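PDB 4MBO: serine-rich Repeat Adhesion Glycoprotein (Srr1) from Streptococcus agalactiae, which is a bacterial surface adhesin that binds fibrinogen, an activity likely to promote attachment to the host. Local coordinates for residues P32-L37 and E153-Y158. Residues are numbered along the deposited sequence; the frame is centred on the assembly and turned at random.
Sequences PGTVKL and EERVQY
Glu154 and Gly33 meet where two parallel strands begin to pair. CB and CG of Glu154 each lie 3.9 Å from Val35 CG2, and the two side chains cross at about a right angle. The chain then bends at CG (chi2 -75°), which brings CD over to Gly33. OE1 takes a weak bond from Gly33 N at 2.8 Å, with an N-H...O angle of only 125°. OE2 lies close to OD2 of the like-charged Asp26, which may raise the pKa of one of the two acids.

Beyond this the backbones pair regularly. Arg155 N bonds to Gly33 O, Val35 N to Arg155 O, Gln157 N to Val35 O and Leu37 N to Gln157 O. On one face Thr34 CG2 rests on Gln157 CB at 3.8 Å. At the far end Leu37 CD1 touches Val156 CG1 at 3.6 Å and Tyr158 OH at 3.4 Å. That hydroxyl is hydrogen-bonded to Ile131 O.

Strand 34-36 is an outermost strand of a mixed sheet and pairs in parallel with strand 148-157, whose other neighbour, strand 139-145, is antiparallel. Val35 and Val156 face Pro126 of strand 116-126, in the other sheet of this Ig-like domain.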
loop_
_atom_site.group_PDB
_atom_site.type_symbol
_atom_site.label_atom_id
_atom_site.label_comp_id
_atom_site.label_asym_id
_atom_site.label_seq_id
_atom_site.Cartn_x
_atom_site.Cartn_y
_atom_site.Cartn_z
ATOM N N PRO A 32 2.500 -19.457 4.584
ATOM C CA PRO A 32 2.429 -19.600 3.119
ATOM C C PRO A 32 1.009 -19.931 2.684
ATOM O O PRO A 32 0.343 -20.744 3.319
ATOM C CB PRO A 32 3.441 -20.711 2.837
ATOM C CG PRO A 32 4.440 -20.549 3.939
ATOM C CD PRO A 32 3.632 -20.214 5.148
ATOM N N GLY A 33 0.532 -19.259 1.636
ATOM C CA GLY A 33 -0.838 -19.405 1.185
ATOM C C GLY A 33 -1.616 -18.115 1.361
ATOM O O GLY A 33 -2.669 -17.937 0.747
ATOM N N THR A 34 -1.136 -17.245 2.268
ATOM C CA THR A 34 -1.791 -15.958 2.552
ATOM C C THR A 34 -0.743 -14.845 2.669
ATOM O O THR A 34 0.249 -14.997 3.398
ATOM C CB THR A 34 -2.555 -15.987 3.896
ATOM O OG1 THR A 34 -3.549 -17.025 3.890
ATOM C CG2 THR A 34 -3.252 -14.681 4.146
ATOM N N VAL A 35 -0.921 -13.742 1.929
ATOM C CA VAL A 35 -0.053 -12.567 2.089
ATOM C C VAL A 35 -0.775 -11.580 3.000
ATOM O O VAL A 35 -1.853 -11.077 2.660
ATOM C CB VAL A 35 0.264 -11.867 0.744
ATOM C CG1 VAL A 35 1.189 -10.674 0.952
ATOM C CG2 VAL A 35 0.929 -12.809 -0.222
ATOM N N LYS A 36 -0.178 -11.309 4.151
ATOM C CA LYS A 36 -0.747 -10.384 5.151
ATOM C C LYS A 36 -0.214 -8.986 4.889
ATOM O O LYS A 36 0.851 -8.608 5.373
ATOM C CB LYS A 36 -0.394 -10.860 6.559
ATOM C CG LYS A 36 -0.888 -12.269 6.850
ATOM C CD LYS A 36 -0.488 -12.754 8.242
ATOM C CE LYS A 36 -0.788 -14.234 8.456
ATOM N NZ LYS A 36 -0.060 -14.789 9.639
ATOM N N LEU A 37 -1.005 -8.196 4.169
ATOM C CA LEU A 37 -0.566 -6.856 3.765
ATOM C C LEU A 37 -0.599 -5.835 4.886
ATOM O O LEU A 37 -0.135 -4.717 4.702
ATOM C CB LEU A 37 -1.341 -6.360 2.548
ATOM C CG LEU A 37 -1.012 -7.080 1.249
ATOM C CD1 LEU A 37 -1.871 -6.554 0.110
ATOM C CD2 LEU A 37 0.473 -6.953 0.851
ATOM N N GLU A 153 0.113 -18.910 -6.082
ATOM C CA GLU A 153 -1.218 -18.529 -5.630
ATOM C C GLU A 153 -1.219 -18.214 -4.138
ATOM O O GLU A 153 -0.615 -18.947 -3.342
ATOM C CB GLU A 153 -2.238 -19.654 -5.884
ATOM C CG GLU A 153 -2.558 -19.890 -7.332
ATOM C CD GLU A 153 -3.657 -20.941 -7.471
ATOM O OE1 GLU A 153 -4.710 -20.559 -7.944
ATOM O OE2 GLU A 153 -3.471 -22.094 -7.034
ATOM N N GLU A 154 -1.914 -17.148 -3.764
ATOM C CA GLU A 154 -2.016 -16.727 -2.368
ATOM C C GLU A 154 -3.291 -15.977 -2.114
ATOM O O GLU A 154 -3.714 -15.195 -2.979
ATOM C CB GLU A 154 -0.912 -15.702 -1.988
ATOM C CG GLU A 154 0.513 -16.037 -2.356
ATOM C CD GLU A 154 1.147 -17.069 -1.488
ATOM O OE1 GLU A 154 0.590 -17.415 -0.423
ATOM O OE2 GLU A 154 2.210 -17.612 -1.900
ATOM N N ARG A 155 -3.901 -16.185 -0.950
ATOM C CA ARG A 155 -4.954 -15.287 -0.525
ATOM C C ARG A 155 -4.271 -13.971 -0.117
ATOM O O ARG A 155 -3.080 -13.944 0.208
ATOM C CB ARG A 155 -5.688 -15.849 0.704
ATOM C CG ARG A 155 -6.369 -17.146 0.448
ATOM C CD ARG A 155 -7.067 -17.654 1.718
ATOM N NE ARG A 155 -7.353 -19.055 1.513
ATOM C CZ ARG A 155 -6.436 -20.013 1.649
ATOM N NH1 ARG A 155 -6.767 -21.273 1.420
ATOM N NH2 ARG A 155 -5.181 -19.708 1.998
ATOM N N VAL A 156 -5.040 -12.901 -0.098
ATOM C CA VAL A 156 -4.546 -11.593 0.331
ATOM C C VAL A 156 -5.402 -11.172 1.515
ATOM O O VAL A 156 -6.608 -11.161 1.422
ATOM C CB VAL A 156 -4.601 -10.584 -0.809
ATOM C CG1 VAL A 156 -4.207 -9.203 -0.314
ATOM C CG2 VAL A 156 -3.683 -11.054 -1.933
ATOM N N GLN A 157 -4.755 -10.831 2.611
ATOM C CA GLN A 157 -5.481 -10.471 3.811
ATOM C C GLN A 157 -5.109 -9.104 4.323
ATOM O O GLN A 157 -3.950 -8.732 4.339
ATOM C CB GLN A 157 -5.164 -11.514 4.893
ATOM C CG GLN A 157 -5.645 -11.171 6.283
ATOM C CD GLN A 157 -5.300 -12.266 7.269
ATOM O OE1 GLN A 157 -5.827 -13.361 7.190
ATOM N NE2 GLN A 157 -4.410 -11.966 8.194
ATOM N N TYR A 158 -6.131 -8.370 4.739
ATOM C CA TYR A 158 -5.976 -7.087 5.386
ATOM C C TYR A 158 -6.648 -7.208 6.760
ATOM O O TYR A 158 -7.486 -8.089 7.002
ATOM C CB TYR A 158 -6.698 -6.005 4.622
ATOM C CG TYR A 158 -6.142 -5.689 3.255
ATOM C CD1 TYR A 158 -5.133 -4.756 3.097
ATOM C CD2 TYR A 158 -6.664 -6.290 2.103
ATOM C CE1 TYR A 158 -4.611 -4.440 1.836
ATOM C CE2 TYR A 158 -6.161 -5.987 0.851
ATOM C CZ TYR A 158 -5.160 -5.041 0.717
ATOM O OH TYR A 158 -4.627 -4.730 -0.511
#